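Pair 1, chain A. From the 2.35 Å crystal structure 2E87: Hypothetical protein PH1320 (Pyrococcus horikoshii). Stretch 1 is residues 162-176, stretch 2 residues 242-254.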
# COMPACT_ATOMS: atom_id res chain seq x y z
N VAL A 162 6.37 0.01 5.58
CA VAL A 162 7.22 1.12 5.11
C VAL A 162 8.56 0.53 4.64
O VAL A 162 9.46 0.30 5.44
CB VAL A 162 7.49 2.13 6.26
CG1 VAL A 162 8.62 3.09 5.87
CG2 VAL A 162 6.23 2.91 6.57
N VAL A 163 8.69 0.28 3.33
CA VAL A 163 9.92 -0.28 2.77
C VAL A 163 10.24 0.30 1.40
O VAL A 163 9.38 0.88 0.74
CB VAL A 163 9.82 -1.81 2.62
CG1 VAL A 163 9.79 -2.45 3.97
CG2 VAL A 163 8.58 -2.18 1.86
N ASP A 164 11.49 0.15 0.99
CA ASP A 164 11.94 0.67 -0.29
C ASP A 164 11.45 -0.24 -1.39
O ASP A 164 11.70 -1.45 -1.37
CB ASP A 164 13.47 0.76 -0.34
CG ASP A 164 13.97 1.66 -1.47
OD1 ASP A 164 13.63 1.39 -2.64
OD2 ASP A 164 14.70 2.64 -1.19
N LEU A 165 10.77 0.33 -2.37
CA LEU A 165 10.24 -0.47 -3.46
C LEU A 165 11.00 -0.41 -4.77
O LEU A 165 10.59 -1.04 -5.74
CB LEU A 165 8.78 -0.12 -3.69
CG LEU A 165 7.93 -0.31 -2.44
CD1 LEU A 165 6.48 -0.15 -2.82
CD2 LEU A 165 8.15 -1.68 -1.84
N GLU A 166 12.11 0.33 -4.82
CA GLU A 166 12.87 0.40 -6.06
C GLU A 166 14.12 -0.45 -6.02
O GLU A 166 14.37 -1.24 -6.93
CB GLU A 166 13.32 1.83 -6.38
CG GLU A 166 12.23 2.79 -6.78
CD GLU A 166 12.80 4.03 -7.46
OE1 GLU A 166 13.74 4.65 -6.90
OE2 GLU A 166 12.32 4.37 -8.56
N ILE A 167 14.92 -0.29 -4.98
CA ILE A 167 16.18 -1.02 -4.89
C ILE A 167 16.04 -2.53 -4.70
O ILE A 167 15.06 -3.02 -4.12
CB ILE A 167 17.05 -0.44 -3.77
CG1 ILE A 167 16.46 -0.77 -2.41
CG2 ILE A 167 17.16 1.07 -3.95
CD1 ILE A 167 17.40 -0.47 -1.27
N PRO A 168 17.04 -3.30 -5.17
CA PRO A 168 16.98 -4.76 -5.03
C PRO A 168 16.76 -5.16 -3.58
O PRO A 168 17.38 -4.61 -2.67
CB PRO A 168 18.34 -5.22 -5.56
CG PRO A 168 18.84 -4.04 -6.41
CD PRO A 168 18.38 -2.86 -5.59
N THR A 169 15.88 -6.11 -3.35
CA THR A 169 15.62 -6.57 -1.99
C THR A 169 15.89 -8.05 -1.81
O THR A 169 15.57 -8.86 -2.69
CB THR A 169 14.14 -6.29 -1.54
OG1 THR A 169 13.91 -4.89 -1.48
CG2 THR A 169 13.88 -6.87 -0.15
N VAL A 170 16.50 -8.39 -0.69
CA VAL A 170 16.78 -9.77 -0.33
C VAL A 170 15.76 -10.13 0.75
O VAL A 170 15.58 -9.39 1.73
CB VAL A 170 18.19 -9.96 0.26
CG1 VAL A 170 18.36 -11.42 0.68
CG2 VAL A 170 19.25 -9.60 -0.77
N VAL A 171 15.10 -11.27 0.57
CA VAL A 171 14.09 -11.76 1.51
C VAL A 171 14.64 -13.02 2.19
O VAL A 171 14.91 -14.02 1.53
CB VAL A 171 12.76 -12.10 0.76
CG1 VAL A 171 11.74 -12.66 1.72
CG2 VAL A 171 12.21 -10.86 0.08
N ILE A 172 14.80 -12.95 3.51
CA ILE A 172 15.33 -14.06 4.30
C ILE A 172 14.20 -14.94 4.88
O ILE A 172 13.36 -14.45 5.64
CB ILE A 172 16.24 -13.54 5.45
CG1 ILE A 172 17.38 -12.71 4.86
CG2 ILE A 172 16.82 -14.71 6.25
CD1 ILE A 172 18.19 -11.94 5.91
N ALA A 173 14.21 -16.23 4.52
CA ALA A 173 13.19 -17.19 4.97
C ALA A 173 13.76 -18.35 5.82
O ALA A 173 14.98 -18.52 5.95
CB ALA A 173 12.46 -17.76 3.75
N GLY A 174 12.86 -19.13 6.40
CA GLY A 174 13.27 -20.25 7.22
C GLY A 174 12.45 -20.30 8.49
O GLY A 174 11.82 -19.30 8.86
N HIS A 175 12.45 -21.46 9.16
CA HIS A 175 11.71 -21.65 10.39
C HIS A 175 12.11 -20.66 11.48
O HIS A 175 13.11 -19.95 11.37
CB HIS A 175 11.92 -23.07 10.95
CG HIS A 175 11.00 -24.09 10.38
ND1 HIS A 175 11.38 -24.97 9.38
CD2 HIS A 175 9.70 -24.37 10.66
CE1 HIS A 175 10.36 -25.75 9.07
NE2 HIS A 175 9.33 -25.41 9.83
N PRO A 176 11.33 -20.62 12.56
CA PRO A 176 11.65 -19.70 13.64
C PRO A 176 12.94 -20.16 14.30
O PRO A 176 13.21 -21.36 14.37
CB PRO A 176 10.45 -19.83 14.58
CG PRO A 176 9.33 -20.28 13.64
CD PRO A 176 10.04 -21.29 12.80
N ALA A 242 2.59 -11.75 -1.48
CA ALA A 242 2.83 -10.41 -2.00
C ALA A 242 4.35 -10.18 -2.09
O ALA A 242 4.81 -9.37 -2.89
CB ALA A 242 2.18 -9.36 -1.10
N LEU A 243 5.11 -10.89 -1.25
CA LEU A 243 6.57 -10.76 -1.23
C LEU A 243 7.18 -11.02 -2.61
O LEU A 243 8.30 -10.62 -2.87
CB LEU A 243 7.18 -11.70 -0.17
CG LEU A 243 6.74 -11.45 1.29
CD1 LEU A 243 7.37 -12.47 2.23
CD2 LEU A 243 7.13 -10.05 1.72
N ARG A 244 6.42 -11.68 -3.49
CA ARG A 244 6.88 -11.97 -4.86
C ARG A 244 7.16 -10.67 -5.59
O ARG A 244 8.03 -10.62 -6.48
CB ARG A 244 5.81 -12.71 -5.67
CG ARG A 244 5.38 -14.07 -5.16
CD ARG A 244 4.33 -14.68 -6.10
NE ARG A 244 3.79 -15.94 -5.60
CZ ARG A 244 2.86 -16.67 -6.22
NH1 ARG A 244 2.35 -16.26 -7.37
NH2 ARG A 244 2.43 -17.80 -5.67
N TYR A 245 6.41 -9.63 -5.25
CA TYR A 245 6.56 -8.33 -5.89
C TYR A 245 7.58 -7.39 -5.25
O TYR A 245 7.86 -6.32 -5.79
CB TYR A 245 5.19 -7.65 -5.96
CG TYR A 245 4.17 -8.50 -6.67
CD1 TYR A 245 2.96 -8.81 -6.07
CD2 TYR A 245 4.43 -9.00 -7.94
CE1 TYR A 245 2.01 -9.59 -6.73
CE2 TYR A 245 3.50 -9.78 -8.61
CZ TYR A 245 2.29 -10.07 -8.00
OH TYR A 245 1.36 -10.83 -8.66
N LEU A 246 8.10 -7.78 -4.10
CA LEU A 246 9.10 -6.99 -3.38
C LEU A 246 10.49 -7.63 -3.51
O LEU A 246 11.45 -6.97 -3.92
CB LEU A 246 8.73 -6.92 -1.91
CG LEU A 246 9.67 -6.19 -0.97
CD1 LEU A 246 9.81 -4.72 -1.34
CD2 LEU A 246 9.11 -6.33 0.43
N GLY A 247 10.58 -8.91 -3.17
CA GLY A 247 11.85 -9.62 -3.23
C GLY A 247 12.44 -9.88 -4.60
O GLY A 247 11.73 -10.18 -5.55
N ASN A 248 13.76 -9.77 -4.70
CA ASN A 248 14.46 -10.00 -5.96
C ASN A 248 15.39 -11.19 -5.78
O ASN A 248 15.99 -11.69 -6.73
CB ASN A 248 15.26 -8.76 -6.34
CG ASN A 248 14.39 -7.53 -6.43
OD1 ASN A 248 13.58 -7.40 -7.33
ND2 ASN A 248 14.54 -6.62 -5.47
N LEU A 249 15.51 -11.63 -4.53
CA LEU A 249 16.35 -12.76 -4.16
C LEU A 249 15.89 -13.30 -2.81
O LEU A 249 15.61 -12.55 -1.88
CB LEU A 249 17.82 -12.36 -4.05
CG LEU A 249 18.70 -13.47 -3.44
CD1 LEU A 249 18.74 -14.67 -4.38
CD2 LEU A 249 20.10 -12.95 -3.22
N ILE A 250 15.80 -14.61 -2.72
CA ILE A 250 15.39 -15.23 -1.49
C ILE A 250 16.52 -16.05 -0.89
O ILE A 250 17.08 -16.90 -1.56
CB ILE A 250 14.18 -16.15 -1.72
CG1 ILE A 250 12.92 -15.29 -1.94
CG2 ILE A 250 14.01 -17.08 -0.55
CD1 ILE A 250 11.67 -16.10 -2.13
N ILE A 251 16.86 -15.74 0.36
CA ILE A 251 17.89 -16.48 1.08
C ILE A 251 17.15 -17.42 2.02
O ILE A 251 16.36 -16.98 2.85
CB ILE A 251 18.79 -15.59 1.96
CG1 ILE A 251 19.77 -14.78 1.10
CG2 ILE A 251 19.59 -16.45 2.92
CD1 ILE A 251 20.60 -13.78 1.89
N TYR A 252 17.37 -18.72 1.87
CA TYR A 252 16.70 -19.68 2.72
C TYR A 252 17.71 -20.29 3.68
O TYR A 252 18.67 -20.93 3.26
CB TYR A 252 16.07 -20.80 1.90
CG TYR A 252 15.06 -21.56 2.69
CD1 TYR A 252 13.71 -21.19 2.66
CD2 TYR A 252 15.44 -22.57 3.58
CE1 TYR A 252 12.78 -21.80 3.49
CE2 TYR A 252 14.52 -23.19 4.40
CZ TYR A 252 13.18 -22.79 4.35
OH TYR A 252 12.24 -23.38 5.17
N ILE A 253 17.47 -20.09 4.97
CA ILE A 253 18.37 -20.61 5.99
C ILE A 253 17.89 -21.92 6.62
O ILE A 253 16.75 -22.00 7.09
CB ILE A 253 18.57 -19.62 7.14
CG1 ILE A 253 19.03 -18.25 6.62
CG2 ILE A 253 19.58 -20.18 8.13
CD1 ILE A 253 19.21 -17.20 7.70
N PHE A 254 18.77 -22.91 6.62
CA PHE A 254 18.53 -24.22 7.25
C PHE A 254 19.37 -24.22 8.53
O PHE A 254 20.42 -23.58 8.58
CB PHE A 254 19.05 -25.38 6.40
CG PHE A 254 18.17 -25.75 5.24
CD1 PHE A 254 18.47 -25.32 3.96
CD2 PHE A 254 17.06 -26.58 5.44
CE1 PHE A 254 17.68 -25.71 2.88
CE2 PHE A 254 16.27 -26.97 4.38
CZ PHE A 254 16.58 -26.53 3.09
O HOH W 1 14.08 -23.73 7.75

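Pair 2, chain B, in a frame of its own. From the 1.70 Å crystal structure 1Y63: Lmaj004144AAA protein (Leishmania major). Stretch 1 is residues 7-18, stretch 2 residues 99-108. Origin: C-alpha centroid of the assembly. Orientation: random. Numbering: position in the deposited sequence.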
# COMPACT_ATOMS: atom_id res chain seq x y z
N GLN B 7 -17.63 -11.60 -1.91
CA GLN B 7 -16.72 -11.14 -2.95
C GLN B 7 -16.91 -9.66 -3.18
O GLN B 7 -18.04 -9.16 -3.14
CB GLN B 7 -16.90 -11.90 -4.27
CG GLN B 7 -16.68 -13.40 -4.17
CD GLN B 7 -15.31 -13.77 -3.63
OE1 GLN B 7 -14.29 -13.54 -4.28
NE2 GLN B 7 -15.28 -14.36 -2.44
N PRO B 8 -15.80 -8.93 -3.40
CA PRO B 8 -15.90 -7.50 -3.67
C PRO B 8 -16.79 -7.17 -4.86
O PRO B 8 -16.79 -7.90 -5.85
CB PRO B 8 -14.48 -7.09 -3.98
CG PRO B 8 -13.64 -8.10 -3.41
CD PRO B 8 -14.39 -9.37 -3.33
N LYS B 9 -17.51 -6.07 -4.75
CA LYS B 9 -18.39 -5.57 -5.82
C LYS B 9 -17.65 -4.65 -6.77
O LYS B 9 -18.16 -4.35 -7.83
CB LYS B 9 -19.57 -4.81 -5.22
CG LYS B 9 -20.47 -5.63 -4.34
CD LYS B 9 -21.64 -4.81 -3.83
CE LYS B 9 -22.35 -5.50 -2.68
NZ LYS B 9 -21.49 -5.58 -1.46
N GLY B 10 -16.47 -4.16 -6.39
CA GLY B 10 -15.68 -3.31 -7.26
C GLY B 10 -14.28 -3.83 -7.49
O GLY B 10 -13.99 -5.00 -7.19
N ILE B 11 -13.42 -2.95 -8.01
CA ILE B 11 -12.00 -3.27 -8.22
C ILE B 11 -11.20 -2.69 -7.07
O ILE B 11 -11.30 -1.52 -6.76
CB ILE B 11 -11.48 -2.71 -9.56
CG1 ILE B 11 -12.32 -3.27 -10.72
CG2 ILE B 11 -10.00 -3.03 -9.73
CD1 ILE B 11 -12.12 -4.74 -10.96
N ASN B 12 -10.41 -3.55 -6.42
CA ASN B 12 -9.60 -3.15 -5.26
C ASN B 12 -8.13 -3.34 -5.55
O ASN B 12 -7.72 -4.39 -6.01
CB ASN B 12 -9.96 -3.98 -4.04
CG ASN B 12 -11.36 -3.72 -3.53
OD1 ASN B 12 -11.90 -2.64 -3.72
ND2 ASN B 12 -11.95 -4.73 -2.89
N ILE B 13 -7.36 -2.30 -5.27
CA ILE B 13 -5.90 -2.29 -5.44
C ILE B 13 -5.23 -2.03 -4.11
O ILE B 13 -5.70 -1.21 -3.32
CB ILE B 13 -5.49 -1.17 -6.42
CG1 ILE B 13 -6.21 -1.34 -7.77
CG2 ILE B 13 -3.95 -1.10 -6.57
CD1 ILE B 13 -5.98 -0.14 -8.66
N LEU B 14 -4.12 -2.74 -3.85
CA LEU B 14 -3.27 -2.46 -2.71
C LEU B 14 -1.97 -1.88 -3.22
O LEU B 14 -1.38 -2.42 -4.13
CB LEU B 14 -2.98 -3.74 -1.93
CG LEU B 14 -1.99 -3.63 -0.75
CD1 LEU B 14 -2.51 -2.66 0.30
CD2 LEU B 14 -1.77 -5.02 -0.17
N ILE B 15 -1.58 -0.74 -2.64
CA ILE B 15 -0.26 -0.14 -2.86
C ILE B 15 0.54 -0.32 -1.57
O ILE B 15 0.14 0.14 -0.50
CB ILE B 15 -0.32 1.37 -3.21
CG1 ILE B 15 -1.40 1.70 -4.26
CG2 ILE B 15 1.05 1.85 -3.63
CD1 ILE B 15 -1.24 1.03 -5.57
N THR B 16 1.64 -1.05 -1.67
CA THR B 16 2.47 -1.34 -0.51
C THR B 16 3.95 -1.05 -0.85
O THR B 16 4.27 -0.65 -1.98
CB THR B 16 2.21 -2.78 -0.01
OG1 THR B 16 2.83 -2.97 1.26
CG2 THR B 16 2.75 -3.84 -1.01
N GLY B 17 4.83 -1.19 0.13
CA GLY B 17 6.19 -0.72 0.00
C GLY B 17 6.67 -0.09 1.29
O GLY B 17 5.87 0.36 2.12
N THR B 18 7.97 -0.04 1.45
CA THR B 18 8.59 0.62 2.59
C THR B 18 8.09 2.05 2.78
O THR B 18 7.79 2.77 1.79
CB THR B 18 10.11 0.69 2.34
OG1 THR B 18 10.58 -0.60 1.99
CG2 THR B 18 10.85 1.17 3.55
N ARG B 99 -8.92 -12.43 -0.86
CA ARG B 99 -10.25 -12.17 -1.38
C ARG B 99 -10.49 -10.70 -1.77
O ARG B 99 -11.26 -10.42 -2.71
CB ARG B 99 -11.27 -12.59 -0.30
CG ARG B 99 -12.71 -12.26 -0.59
CD ARG B 99 -13.64 -12.95 0.37
NE ARG B 99 -13.28 -12.67 1.75
CZ ARG B 99 -13.67 -11.59 2.43
NH1 ARG B 99 -14.45 -10.68 1.87
NH2 ARG B 99 -13.25 -11.41 3.67
N TRP B 100 -9.88 -9.78 -1.03
CA TRP B 100 -10.15 -8.35 -1.22
C TRP B 100 -9.56 -7.78 -2.49
O TRP B 100 -10.14 -6.88 -3.08
CB TRP B 100 -9.60 -7.54 -0.07
CG TRP B 100 -10.36 -7.62 1.23
CD1 TRP B 100 -11.53 -8.26 1.48
CD2 TRP B 100 -9.96 -7.02 2.46
NE1 TRP B 100 -11.90 -8.08 2.79
CE2 TRP B 100 -10.95 -7.31 3.41
CE3 TRP B 100 -8.86 -6.22 2.83
CZ2 TRP B 100 -10.87 -6.86 4.71
CZ3 TRP B 100 -8.80 -5.77 4.12
CH2 TRP B 100 -9.77 -6.09 5.04
N PHE B 101 -8.39 -8.28 -2.91
CA PHE B 101 -7.57 -7.54 -3.87
C PHE B 101 -7.45 -8.16 -5.26
O PHE B 101 -7.26 -9.37 -5.40
CB PHE B 101 -6.16 -7.27 -3.30
CG PHE B 101 -6.17 -6.30 -2.14
CD1 PHE B 101 -6.59 -5.00 -2.35
CD2 PHE B 101 -5.84 -6.69 -0.87
CE1 PHE B 101 -6.65 -4.11 -1.33
CE2 PHE B 101 -5.90 -5.79 0.17
CZ PHE B 101 -6.27 -4.49 -0.07
N HIS B 102 -7.55 -7.29 -6.26
CA HIS B 102 -7.37 -7.68 -7.66
C HIS B 102 -6.02 -7.33 -8.23
O HIS B 102 -5.69 -7.81 -9.30
CB HIS B 102 -8.47 -7.07 -8.51
CG HIS B 102 -9.82 -7.32 -7.95
ND1 HIS B 102 -10.49 -6.39 -7.19
CD2 HIS B 102 -10.56 -8.45 -7.92
CE1 HIS B 102 -11.63 -6.92 -6.77
NE2 HIS B 102 -11.69 -8.17 -7.20
N MET B 103 -5.28 -6.48 -7.52
CA MET B 103 -3.97 -6.02 -7.91
C MET B 103 -3.21 -5.60 -6.65
O MET B 103 -3.78 -4.97 -5.74
CB MET B 103 -4.08 -4.83 -8.88
CG MET B 103 -2.77 -4.41 -9.47
SD MET B 103 -2.99 -2.88 -10.41
CE MET B 103 -4.40 -3.23 -11.37
N VAL B 104 -1.91 -5.93 -6.60
CA VAL B 104 -1.04 -5.48 -5.52
C VAL B 104 0.17 -4.85 -6.17
O VAL B 104 0.81 -5.47 -7.00
CB VAL B 104 -0.61 -6.62 -4.59
CG1 VAL B 104 0.37 -6.15 -3.54
CG2 VAL B 104 -1.85 -7.23 -3.94
N VAL B 105 0.43 -3.59 -5.85
CA VAL B 105 1.54 -2.86 -6.42
C VAL B 105 2.55 -2.63 -5.34
O VAL B 105 2.22 -2.09 -4.27
CB VAL B 105 1.08 -1.49 -6.95
CG1 VAL B 105 2.22 -0.74 -7.56
CG2 VAL B 105 -0.07 -1.64 -7.93
N VAL B 106 3.78 -3.09 -5.56
CA VAL B 106 4.86 -2.88 -4.58
C VAL B 106 5.80 -1.83 -5.16
O VAL B 106 6.34 -2.02 -6.25
CB VAL B 106 5.67 -4.19 -4.34
CG1 VAL B 106 6.80 -3.94 -3.32
CG2 VAL B 106 4.81 -5.34 -3.89
N LEU B 107 6.02 -0.77 -4.38
CA LEU B 107 6.89 0.32 -4.77
C LEU B 107 8.29 0.15 -4.18
O LEU B 107 8.43 -0.23 -3.03
CB LEU B 107 6.32 1.67 -4.34
CG LEU B 107 4.88 1.97 -4.80
CD1 LEU B 107 4.42 3.35 -4.33
CD2 LEU B 107 4.81 1.83 -6.27
N HIS B 108 9.29 0.42 -5.02
CA HIS B 108 10.68 0.50 -4.61
C HIS B 108 11.24 1.88 -4.88
O HIS B 108 10.76 2.59 -5.76
CB HIS B 108 11.50 -0.53 -5.39
CG HIS B 108 11.34 -1.92 -4.86
ND1 HIS B 108 11.75 -2.27 -3.59
CD2 HIS B 108 10.87 -3.05 -5.43
CE1 HIS B 108 11.52 -3.56 -3.40
NE2 HIS B 108 11.01 -4.06 -4.51
O HOH W 2 -11.89 -11.67 -4.84
O HOH W 3 9.45 -1.42 -0.85

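What backbone geometry do the two pairs share? Each joins two parallel neighbouring strands, with angles between their N-to-C directions of 25° in pair 1 and 17° in pair 2; 14 central residues superpose with an RMSD of 0.5 Å. The same ladder of hydrogen bonds holds both. In pair 1, Val A171 N donates to Leu A249 O (2.8 Å) and Ile A251 N to Val A171 O (2.9 Å). In pair 2 the matching bonds run from Leu B14 N to Met B103 O (2.9 Å) and Val B105 N to Leu B14 O (2.8 Å). The pattern repeats one step on through Ala A173 and Thr B16.

How is the sheet face bearing Val A171 in pair 1, and Leu B14 in pair 2, filled? The answer turns on the match of Gly A247 with Phe B101. In pair 1 the glycine leaves room for Val A171, whose CG2 lies 3.6 Å from Gly A247 CA; an ideal CB on that glycine would fall 2.7 Å from the same CG2, a clash. In pair 2 the Phe B101 ring lies against Leu B14 instead, with Leu B14 CB over its face, 3.8 Å from the ring centroid.

How does the other face pack? Here aliphatic groups do the work in both pairs. Val A170 CG1 meets Ile A251 CD1 at 3.5 Å, whereas the matching Ile B13 CG2 and Val B105 CG2 are 4.1 Å apart: the longer side chain has changed strands. Further along, Ile A172 CG2 to Ile A253 CD1 (3.7 Å) corresponds to Ile B15 CG2 to Leu B107 CD1 (3.8 Å).

What happens around Thr A169 and its match Asn B12? Asn A248 matches His B102. Asn A248 N donates to Thr A169 O (2.9 Å), as His B102 N does to Asn B12 O (2.9 Å). The His B102 ring also accepts at ND1 from Asn B12 N (2.9 Å), and Asn B12 ND2 reaches Trp B100 O (2.8 Å), so side chains extend the backbone pairing.

Why does glycine recur at the position after Ala A173 and Thr B16? At both Gly A174 and Gly B17, the backbone angles would jam a CB against the preceding carbonyl oxygen. An ideal CB would also clash across the contact, 2.7 Å from Ile A253 O at Gly A174 and 2.9 Å from Leu B107 O at Gly B17. In pair 1, Gly A174 CA additionally rests over the Tyr A252 ring, 4.2 Å from its centroid.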